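RagA protein (Porphyromonas gingivalis, PDB 6SLN) probably takes up nutrients across the outer membrane as a TonB-dependent receptor, a beta-barrel with a plug domain. Local coordinates at residues A[343-348]-A[375-380]; A[472-477]-A[487-492]; A[729-734]-A[765-770]. One frame throughout, in Å; residues are numbered along the deposited sequence.

Contact 1 (A[343-348]-A[375-380]); sequences PANFKR and NRRSAD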
loop_
_atom_site.group_PDB
_atom_site.type_symbol
_atom_site.label_atom_id
_atom_site.label_comp_id
_atom_site.label_asym_id
_atom_site.label_seq_id
_atom_site.Cartn_x
_atom_site.Cartn_y
_atom_site.Cartn_z
ATOM N N PRO A 343 24.680 -4.753 -0.594
ATOM C CA PRO A 343 24.497 -3.953 0.616
ATOM C C PRO A 343 23.664 -4.688 1.634
ATOM O O PRO A 343 22.668 -5.336 1.299
ATOM C CB PRO A 343 23.776 -2.708 0.107
ATOM C CG PRO A 343 24.198 -2.636 -1.327
ATOM C CD PRO A 343 24.169 -4.054 -1.778
ATOM N N ALA A 344 24.105 -4.611 2.883
ATOM C CA ALA A 344 23.356 -5.183 3.989
ATOM C C ALA A 344 23.800 -4.469 5.251
ATOM O O ALA A 344 24.958 -4.069 5.379
ATOM C CB ALA A 344 23.556 -6.700 4.109
ATOM N N ASN A 345 22.863 -4.298 6.173
ATOM C CA ASN A 345 23.197 -3.558 7.372
ATOM C C ASN A 345 22.032 -3.635 8.345
ATOM O O ASN A 345 20.896 -3.962 7.981
ATOM C CB ASN A 345 23.518 -2.101 7.062
ATOM C CG ASN A 345 22.509 -1.484 6.146
ATOM O OD1 ASN A 345 21.447 -1.075 6.582
ATOM N ND2 ASN A 345 22.821 -1.441 4.854
ATOM N N PHE A 346 22.345 -3.318 9.590
ATOM C CA PHE A 346 21.373 -3.161 10.649
ATOM C C PHE A 346 21.741 -1.872 11.353
ATOM O O PHE A 346 22.812 -1.787 11.965
ATOM C CB PHE A 346 21.412 -4.342 11.610
ATOM C CG PHE A 346 20.243 -4.410 12.533
ATOM C CD1 PHE A 346 20.192 -3.622 13.665
ATOM C CD2 PHE A 346 19.199 -5.261 12.270
ATOM C CE1 PHE A 346 19.125 -3.687 14.511
ATOM C CE2 PHE A 346 18.140 -5.328 13.113
ATOM C CZ PHE A 346 18.102 -4.542 14.238
ATOM N N LYS A 347 20.883 -0.863 11.233
ATOM C CA LYS A 347 21.008 0.362 12.006
ATOM C C LYS A 347 19.848 0.438 12.991
ATOM O O LYS A 347 18.714 0.085 12.653
ATOM C CB LYS A 347 21.024 1.612 11.104
ATOM C CG LYS A 347 21.608 1.397 9.708
ATOM C CD LYS A 347 21.950 2.732 9.027
ATOM C CE LYS A 347 22.476 2.525 7.603
ATOM N NZ LYS A 347 21.375 2.194 6.649
ATOM N N ARG A 348 20.127 0.886 14.210
ATOM C CA ARG A 348 19.058 1.132 15.165
ATOM C C ARG A 348 19.361 2.385 15.974
ATOM O O ARG A 348 20.523 2.698 16.247
ATOM C CB ARG A 348 18.835 -0.080 16.095
ATOM C CG ARG A 348 19.659 -0.078 17.379
ATOM C CD ARG A 348 19.087 -1.054 18.410
ATOM N NE ARG A 348 19.820 -2.313 18.443
ATOM C CZ ARG A 348 21.021 -2.475 18.992
ATOM N NH1 ARG A 348 21.647 -1.463 19.567
ATOM N NH2 ARG A 348 21.602 -3.661 18.962
ATOM N N ASN A 375 16.768 0.217 10.682
ATOM C CA ASN A 375 16.965 0.069 9.241
ATOM C C ASN A 375 17.599 -1.296 8.993
ATOM O O ASN A 375 18.733 -1.549 9.418
ATOM C CB ASN A 375 17.830 1.198 8.689
ATOM C CG ASN A 375 17.256 2.578 8.992
ATOM O OD1 ASN A 375 16.101 2.863 8.672
ATOM N ND2 ASN A 375 18.063 3.441 9.609
ATOM N N ARG A 376 16.853 -2.180 8.335
ATOM C CA ARG A 376 17.299 -3.525 7.998
ATOM C C ARG A 376 17.448 -3.613 6.493
ATOM O O ARG A 376 16.514 -3.264 5.762
ATOM C CB ARG A 376 16.297 -4.597 8.443
ATOM C CG ARG A 376 16.510 -5.183 9.807
ATOM C CD ARG A 376 15.546 -6.344 10.046
ATOM N NE ARG A 376 15.534 -6.719 11.462
ATOM C CZ ARG A 376 14.864 -6.062 12.412
ATOM N NH1 ARG A 376 14.128 -4.995 12.110
ATOM N NH2 ARG A 376 14.925 -6.474 13.671
ATOM N N ARG A 377 18.613 -4.073 6.036
ATOM C CA ARG A 377 18.771 -4.550 4.677
ATOM C C ARG A 377 19.533 -5.864 4.692
ATOM O O ARG A 377 20.414 -6.091 5.528
ATOM C CB ARG A 377 19.502 -3.558 3.754
ATOM C CG ARG A 377 18.954 -3.657 2.333
ATOM C CD ARG A 377 19.931 -3.303 1.234
ATOM N NE ARG A 377 20.279 -1.887 1.220
ATOM C CZ ARG A 377 20.399 -1.156 0.113
ATOM N NH1 ARG A 377 20.178 -1.693 -1.092
ATOM N NH2 ARG A 377 20.740 0.123 0.213
ATOM N N SER A 378 19.194 -6.715 3.730
ATOM C CA SER A 378 19.764 -8.043 3.609
ATOM C C SER A 378 20.248 -8.258 2.195
ATOM O O SER A 378 19.644 -7.768 1.232
ATOM C CB SER A 378 18.751 -9.101 3.963
ATOM O OG SER A 378 18.385 -8.902 5.307
ATOM N N ALA A 379 21.362 -8.965 2.090
ATOM C CA ALA A 379 21.901 -9.357 0.803
ATOM C C ALA A 379 21.183 -10.639 0.413
ATOM O O ALA A 379 21.296 -11.660 1.103
ATOM C CB ALA A 379 23.413 -9.540 0.889
ATOM N N ASP A 380 20.419 -10.580 -0.668
ATOM C CA ASP A 380 19.421 -11.598 -0.936
ATOM C C ASP A 380 19.758 -12.427 -2.163
ATOM O O ASP A 380 18.865 -12.856 -2.892
ATOM C CB ASP A 380 18.043 -10.948 -1.056
ATOM C CG ASP A 380 17.467 -10.586 0.306
ATOM O OD1 ASP A 380 17.733 -11.321 1.286
ATOM O OD2 ASP A 380 16.775 -9.556 0.404
HETATM O O HOH W 1 21.431 -5.920 -0.831
#
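Phe346 and Arg376 make the most distinctive encounter, lying side by side on one face of the strands. The ring presents its edge, with CE2 of Phe346 3.4 Å from CZ of Arg376 and off-centre over one face of the guanidinium. The planes stand almost perpendicular (89°), so the cation meets ring hydrogens and not the pi cloud. CG of Phe346 is anti to its backbone N and the chain of Arg376 extended from CG to NE, carrying both groups the same way. On the face of Asn345 and Lys347, Arg377 bends at chi3, placing its guanidinium with CB of Pro343, from the preceding loop, 3.7 Å above its centre. Lys347 curls at chi4 so that its NZ donates a hydrogen bond to OD1 of Asn345, on its own strand (3.3 Å), from above the amide plane. Backbone bonds set this register: Arg377 N to Asn345 O (3.0 Å) is nearly straight, and Asn375 N to Lys347 O measures 2.8 Å. Further out, Phe346 and Arg376 rest on helix 169-173 of the plug region, while Lys347 touches Asp335 and Glu337. This is the open end of an antiparallel beta hairpin in a TonB-dependent receptor barrel, one face turned to the plug.

Contact 2 (A[472-477]-A[487-492]); sequences SSKRMP and GERRER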
loop_
_atom_site.group_PDB
_atom_site.type_symbol
_atom_site.label_atom_id
_atom_site.label_comp_id
_atom_site.label_asym_id
_atom_site.label_seq_id
_atom_site.Cartn_x
_atom_site.Cartn_y
_atom_site.Cartn_z
ATOM N N SER A 472 10.849 0.603 0.736
ATOM C CA SER A 472 10.775 1.339 -0.507
ATOM C C SER A 472 11.817 0.755 -1.429
ATOM O O SER A 472 12.960 0.542 -1.017
ATOM C CB SER A 472 11.026 2.831 -0.282
ATOM O OG SER A 472 10.807 3.507 -1.496
ATOM N N SER A 473 11.428 0.496 -2.662
ATOM C CA SER A 473 12.315 -0.172 -3.593
ATOM C C SER A 473 12.079 0.399 -4.985
ATOM O O SER A 473 10.933 0.636 -5.382
ATOM C CB SER A 473 12.091 -1.694 -3.550
ATOM O OG SER A 473 12.300 -2.284 -4.820
ATOM N N LYS A 474 13.166 0.625 -5.722
ATOM C CA LYS A 474 13.069 1.248 -7.031
ATOM C C LYS A 474 13.889 0.479 -8.053
ATOM O O LYS A 474 14.929 -0.104 -7.733
ATOM C CB LYS A 474 13.540 2.718 -6.994
ATOM C CG LYS A 474 12.501 3.685 -6.437
ATOM C CD LYS A 474 12.908 5.112 -6.669
ATOM C CE LYS A 474 12.839 5.887 -5.382
ATOM N NZ LYS A 474 12.741 7.340 -5.649
ATOM N N ARG A 475 13.396 0.485 -9.287
ATOM C CA ARG A 475 14.161 0.120 -10.480
ATOM C C ARG A 475 14.357 1.410 -11.278
ATOM O O ARG A 475 13.418 1.898 -11.914
ATOM C CB ARG A 475 13.425 -0.937 -11.296
ATOM C CG ARG A 475 14.285 -2.075 -11.726
ATOM C CD ARG A 475 13.571 -3.144 -12.596
ATOM N NE ARG A 475 12.424 -3.793 -11.946
ATOM C CZ ARG A 475 12.476 -4.589 -10.875
ATOM N NH1 ARG A 475 13.629 -4.871 -10.281
ATOM N NH2 ARG A 475 11.347 -5.100 -10.390
ATOM N N MET A 476 15.573 1.955 -11.253
ATOM C CA MET A 476 15.824 3.300 -11.782
ATOM C C MET A 476 15.631 3.362 -13.299
ATOM O O MET A 476 16.154 2.513 -14.028
ATOM C CB MET A 476 17.238 3.749 -11.413
ATOM C CG MET A 476 17.433 3.958 -9.903
ATOM S SD MET A 476 16.147 5.010 -9.171
ATOM C CE MET A 476 16.384 6.453 -10.191
ATOM N N PRO A 477 14.893 4.337 -13.811
ATOM C CA PRO A 477 14.765 4.467 -15.266
ATOM C C PRO A 477 16.097 4.849 -15.898
ATOM O O PRO A 477 17.031 5.284 -15.226
ATOM C CB PRO A 477 13.729 5.584 -15.443
ATOM C CG PRO A 477 13.860 6.386 -14.208
ATOM C CD PRO A 477 14.204 5.414 -13.093
ATOM N N GLY A 487 11.322 2.747 -15.528
ATOM C CA GLY A 487 11.630 2.449 -14.150
ATOM C C GLY A 487 10.426 1.870 -13.407
ATOM O O GLY A 487 9.285 1.888 -13.877
ATOM N N GLU A 488 10.705 1.338 -12.220
ATOM C CA GLU A 488 9.696 0.680 -11.409
ATOM C C GLU A 488 9.900 1.073 -9.951
ATOM O O GLU A 488 10.986 1.470 -9.522
ATOM C CB GLU A 488 9.741 -0.860 -11.580
ATOM C CG GLU A 488 10.073 -1.312 -13.022
ATOM C CD GLU A 488 9.764 -2.789 -13.309
ATOM O OE1 GLU A 488 9.562 -3.573 -12.356
ATOM O OE2 GLU A 488 9.732 -3.167 -14.505
ATOM N N ARG A 489 8.844 0.922 -9.176
ATOM C CA ARG A 489 8.928 1.286 -7.776
ATOM C C ARG A 489 7.923 0.433 -7.030
ATOM O O ARG A 489 6.844 0.151 -7.557
ATOM C CB ARG A 489 8.628 2.768 -7.592
ATOM C CG ARG A 489 8.643 3.205 -6.154
ATOM C CD ARG A 489 8.458 4.694 -6.036
ATOM N NE ARG A 489 8.761 5.171 -4.694
ATOM C CZ ARG A 489 8.785 6.458 -4.362
ATOM N NH1 ARG A 489 8.524 7.380 -5.286
ATOM N NH2 ARG A 489 9.056 6.819 -3.112
ATOM N N ARG A 490 8.285 0.009 -5.819
ATOM C CA ARG A 490 7.404 -0.801 -4.984
ATOM C C ARG A 490 7.460 -0.253 -3.569
ATOM O O ARG A 490 8.541 0.052 -3.056
ATOM C CB ARG A 490 7.791 -2.300 -5.018
ATOM C CG ARG A 490 7.190 -3.171 -3.896
ATOM C CD ARG A 490 6.882 -4.608 -4.357
ATOM N NE ARG A 490 7.981 -5.232 -5.083
ATOM C CZ ARG A 490 9.179 -5.517 -4.561
ATOM N NH1 ARG A 490 9.451 -5.241 -3.289
ATOM N NH2 ARG A 490 10.123 -6.074 -5.319
ATOM N N GLU A 491 6.295 -0.088 -2.959
ATOM C CA GLU A 491 6.196 0.413 -1.599
ATOM C C GLU A 491 5.381 -0.558 -0.753
ATOM O O GLU A 491 4.343 -1.081 -1.196
ATOM C CB GLU A 491 5.546 1.798 -1.567
ATOM C CG GLU A 491 6.246 2.793 -2.414
ATOM C CD GLU A 491 7.382 3.454 -1.685
ATOM O OE1 GLU A 491 7.372 3.451 -0.440
ATOM O OE2 GLU A 491 8.284 3.990 -2.365
ATOM N N ARG A 492 5.827 -0.765 0.478
ATOM C CA ARG A 492 5.223 -1.769 1.328
ATOM C C ARG A 492 5.034 -1.208 2.718
ATOM O O ARG A 492 5.837 -0.394 3.194
ATOM C CB ARG A 492 6.090 -3.028 1.418
ATOM C CG ARG A 492 5.795 -4.038 0.347
ATOM C CD ARG A 492 6.890 -5.010 0.310
ATOM N NE ARG A 492 6.737 -5.958 -0.782
ATOM C CZ ARG A 492 7.697 -6.803 -1.138
ATOM N NH1 ARG A 492 8.845 -6.784 -0.479
ATOM N NH2 ARG A 492 7.508 -7.655 -2.136
#
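Ser472 opens the pairing by holding its OG anti to the backbone N, from where it donates to OE2 of Glu491 at 2.7 Å. The same oxygen takes NE of Arg489, also at 2.7 Å, on its anti lone pair, while OE1 of Glu491 salt-bridges Arg470; the carboxylate, thus gripped, would probably stay ionised. Ser473 contributes mainly backbone, its O accepting from Arg490 N (2.8 Å) and its N donating to Arg490 O. Lys474 runs alongside Arg489, its CE over the centre of the guanidinium, which brings NZ of Lys474 to 4.2 Å from NH1 of Arg489. That like-charge approach is probably eased because Arg489 NH1 also bonds Met546 O and salt-bridges an acidic residue of another protein's chain. On the face shared with Ser473 and Glu488, Arg475 bends at chi3 and forms a side-on salt bridge, NE and NH2 both donating to OE1 of Glu488, with NE 2.9 Å away. The oxygen lies in the guanidinium plane, but the carboxylate plane is turned 75° from it, and NE approaches OE1 from above the carboxylate. Alternating hydrogen-bonded and non-hydrogen-bonded pairs, followed by the loop 476-486, mark the end of an antiparallel beta hairpin in the barrel wall.

Contact 3 (A[729-734]-A[765-770]); sequences VGSMKN and EITKLF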
loop_
_atom_site.group_PDB
_atom_site.type_symbol
_atom_site.label_atom_id
_atom_site.label_comp_id
_atom_site.label_asym_id
_atom_site.label_seq_id
_atom_site.Cartn_x
_atom_site.Cartn_y
_atom_site.Cartn_z
ATOM N N VAL A 729 2.327 -36.945 14.363
ATOM C CA VAL A 729 2.792 -38.159 13.718
ATOM C C VAL A 729 4.247 -38.441 14.096
ATOM O O VAL A 729 5.090 -37.536 14.120
ATOM C CB VAL A 729 2.594 -38.032 12.195
ATOM C CG1 VAL A 729 3.601 -38.863 11.469
ATOM C CG2 VAL A 729 1.181 -38.462 11.811
ATOM N N GLY A 730 4.549 -39.694 14.435
ATOM C CA GLY A 730 5.899 -40.057 14.765
ATOM C C GLY A 730 6.327 -39.585 16.140
ATOM O O GLY A 730 5.541 -39.065 16.931
ATOM N N SER A 731 7.611 -39.799 16.432
ATOM C CA SER A 731 8.160 -39.373 17.715
ATOM C C SER A 731 9.682 -39.447 17.680
ATOM O O SER A 731 10.268 -40.225 16.924
ATOM C CB SER A 731 7.615 -40.217 18.874
ATOM O OG SER A 731 7.828 -41.586 18.623
ATOM N N MET A 732 10.297 -38.616 18.510
ATOM C CA MET A 732 11.735 -38.511 18.684
ATOM C C MET A 732 12.067 -38.685 20.153
ATOM O O MET A 732 11.211 -39.018 20.975
ATOM C CB MET A 732 12.284 -37.157 18.233
ATOM C CG MET A 732 12.215 -36.846 16.775
ATOM S SD MET A 732 12.622 -35.103 16.617
ATOM C CE MET A 732 14.383 -35.189 17.000
ATOM N N LYS A 733 13.318 -38.379 20.481
ATOM C CA LYS A 733 13.893 -38.572 21.801
ATOM C C LYS A 733 15.258 -37.894 21.797
ATOM O O LYS A 733 15.971 -37.929 20.787
ATOM C CB LYS A 733 14.012 -40.067 22.130
ATOM C CG LYS A 733 14.257 -40.412 23.592
ATOM C CD LYS A 733 14.855 -41.833 23.715
ATOM C CE LYS A 733 14.119 -42.655 24.753
ATOM N NZ LYS A 733 15.023 -43.453 25.637
ATOM N N ASN A 734 15.600 -37.261 22.913
ATOM C CA ASN A 734 16.850 -36.530 23.038
ATOM C C ASN A 734 17.445 -36.843 24.398
ATOM O O ASN A 734 16.814 -36.578 25.425
ATOM C CB ASN A 734 16.627 -35.027 22.868
ATOM C CG ASN A 734 16.820 -34.586 21.441
ATOM O OD1 ASN A 734 17.940 -34.540 20.941
ATOM N ND2 ASN A 734 15.736 -34.266 20.772
ATOM N N GLU A 765 17.365 -39.432 18.668
ATOM C CA GLU A 765 16.856 -40.715 18.186
ATOM C C GLU A 765 15.403 -40.506 17.769
ATOM O O GLU A 765 14.513 -40.459 18.623
ATOM C CB GLU A 765 16.974 -41.819 19.232
ATOM C CG GLU A 765 16.556 -43.214 18.683
ATOM C CD GLU A 765 16.447 -44.323 19.738
ATOM O OE1 GLU A 765 17.130 -44.257 20.781
ATOM O OE2 GLU A 765 15.675 -45.275 19.509
ATOM N N ILE A 766 15.187 -40.375 16.457
ATOM C CA ILE A 766 13.862 -40.613 15.906
ATOM C C ILE A 766 13.374 -41.953 16.420
ATOM O O ILE A 766 14.152 -42.899 16.535
ATOM C CB ILE A 766 13.921 -40.589 14.370
ATOM C CG1 ILE A 766 14.550 -39.269 13.892
ATOM C CG2 ILE A 766 12.533 -40.841 13.774
ATOM C CD1 ILE A 766 15.009 -39.301 12.463
ATOM N N THR A 767 12.101 -42.040 16.779
ATOM C CA THR A 767 11.558 -43.321 17.212
ATOM C C THR A 767 10.319 -43.754 16.434
ATOM O O THR A 767 9.932 -44.923 16.522
ATOM C CB THR A 767 11.257 -43.302 18.727
ATOM O OG1 THR A 767 10.525 -42.126 19.076
ATOM C CG2 THR A 767 12.546 -43.297 19.520
ATOM N N LYS A 768 9.709 -42.868 15.655
ATOM C CA LYS A 768 8.524 -43.196 14.878
ATOM C C LYS A 768 8.371 -42.117 13.828
ATOM O O LYS A 768 8.670 -40.945 14.093
ATOM C CB LYS A 768 7.263 -43.275 15.754
ATOM C CG LYS A 768 6.061 -43.913 15.076
ATOM C CD LYS A 768 4.772 -43.852 15.933
ATOM C CE LYS A 768 4.950 -44.449 17.313
ATOM N NZ LYS A 768 5.118 -43.371 18.337
ATOM N N LEU A 769 7.881 -42.505 12.645
ATOM C CA LEU A 769 7.784 -41.564 11.535
ATOM C C LEU A 769 6.335 -41.489 11.091
ATOM O O LEU A 769 5.473 -41.183 11.901
ATOM C CB LEU A 769 8.750 -41.916 10.434
ATOM C CG LEU A 769 10.204 -41.651 10.783
ATOM C CD1 LEU A 769 11.162 -42.386 9.845
ATOM C CD2 LEU A 769 10.420 -40.158 10.780
ATOM N N PHE A 770 6.057 -41.693 9.812
ATOM C CA PHE A 770 4.725 -41.531 9.256
ATOM C C PHE A 770 4.464 -42.681 8.289
ATOM O O PHE A 770 5.401 -43.258 7.726
ATOM C CB PHE A 770 4.574 -40.175 8.542
ATOM C CG PHE A 770 5.830 -39.676 7.846
ATOM C CD1 PHE A 770 6.838 -39.046 8.561
ATOM C CD2 PHE A 770 5.977 -39.808 6.471
ATOM C CE1 PHE A 770 7.978 -38.567 7.927
ATOM C CE2 PHE A 770 7.109 -39.326 5.836
ATOM C CZ PHE A 770 8.114 -38.705 6.567
#
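Glu765 fixes the start of the run by its backbone, its N donating to Lys733 O at 2.9 Å. Its carboxylate remains apart from the ammonium of Lys733, 5.4 Å separating OE1 of Glu765 from NZ of Lys733, so any attraction there is loose. Ile766 turns its side chain away from segment 729-734, on the side where Met732 also points; there CG1 of Ile766 makes a loose apolar contact with CG of Met732, and Trp785 packs on the isoleucine. Thr767 and Lys768 together face Ser731, a classic beta bulge. Ser731 O receives both of their amides, Thr767 N at 2.6 Å and Lys768 N at 3.0 Å, the latter on a carbonyl lone pair. The side chains join in: OG1 of Thr767 and OG of Ser731, both in the crowded position between backbone N and carbonyl carbon, lie 2.8 Å apart in a hydrogen bond. Lys768 folds at chi3 and chi4 to bring NZ to 3.3 Å from the same Ser731 OG, while its O accepts from Ser731 N at 2.8 Å. Gly730, with a positive phi of 75°, lays its bare CA against that carbonyl. Leu769 turns away from segment 729-734, and its side chain touches Leu152 and Trp785. At Phe770 apolar contact takes over among the side chains, CB touching CG1 of Val729 at 3.4 Å, the two crossing at about a right angle and the ring meeting that of Tyr776. Most of the bonds thus converge on Ser731, with one further backbone bond at Glu765 and hydrophobic packing toward the Phe770 end.

Overall arrangement
All three contacts are antiparallel and partly buried, and all reach the barrel strands; they share backbone hydrogen bonds and differ in what the side chains add. Contacts 1 and 2 lie near each other, their centres about 17 Å apart, and each joins the two strands of a hairpin, contact 1 at its open end and contact 2 beside its loop; contact 3, about 39 Å from contact 1 and 48 Å from contact 2 between centres, instead pairs the start of strand 732-746 with a loop leaving strand 752-764. Contact 1, closest to the centre of the chain, sets an aromatic edge against an arginine beside the plug. Contact 2, farthest out, adds salt bridges and meets other chains, unlike contacts 1 and 3. Contact 3 replaces charge pairing with a bulge and hydroxyls.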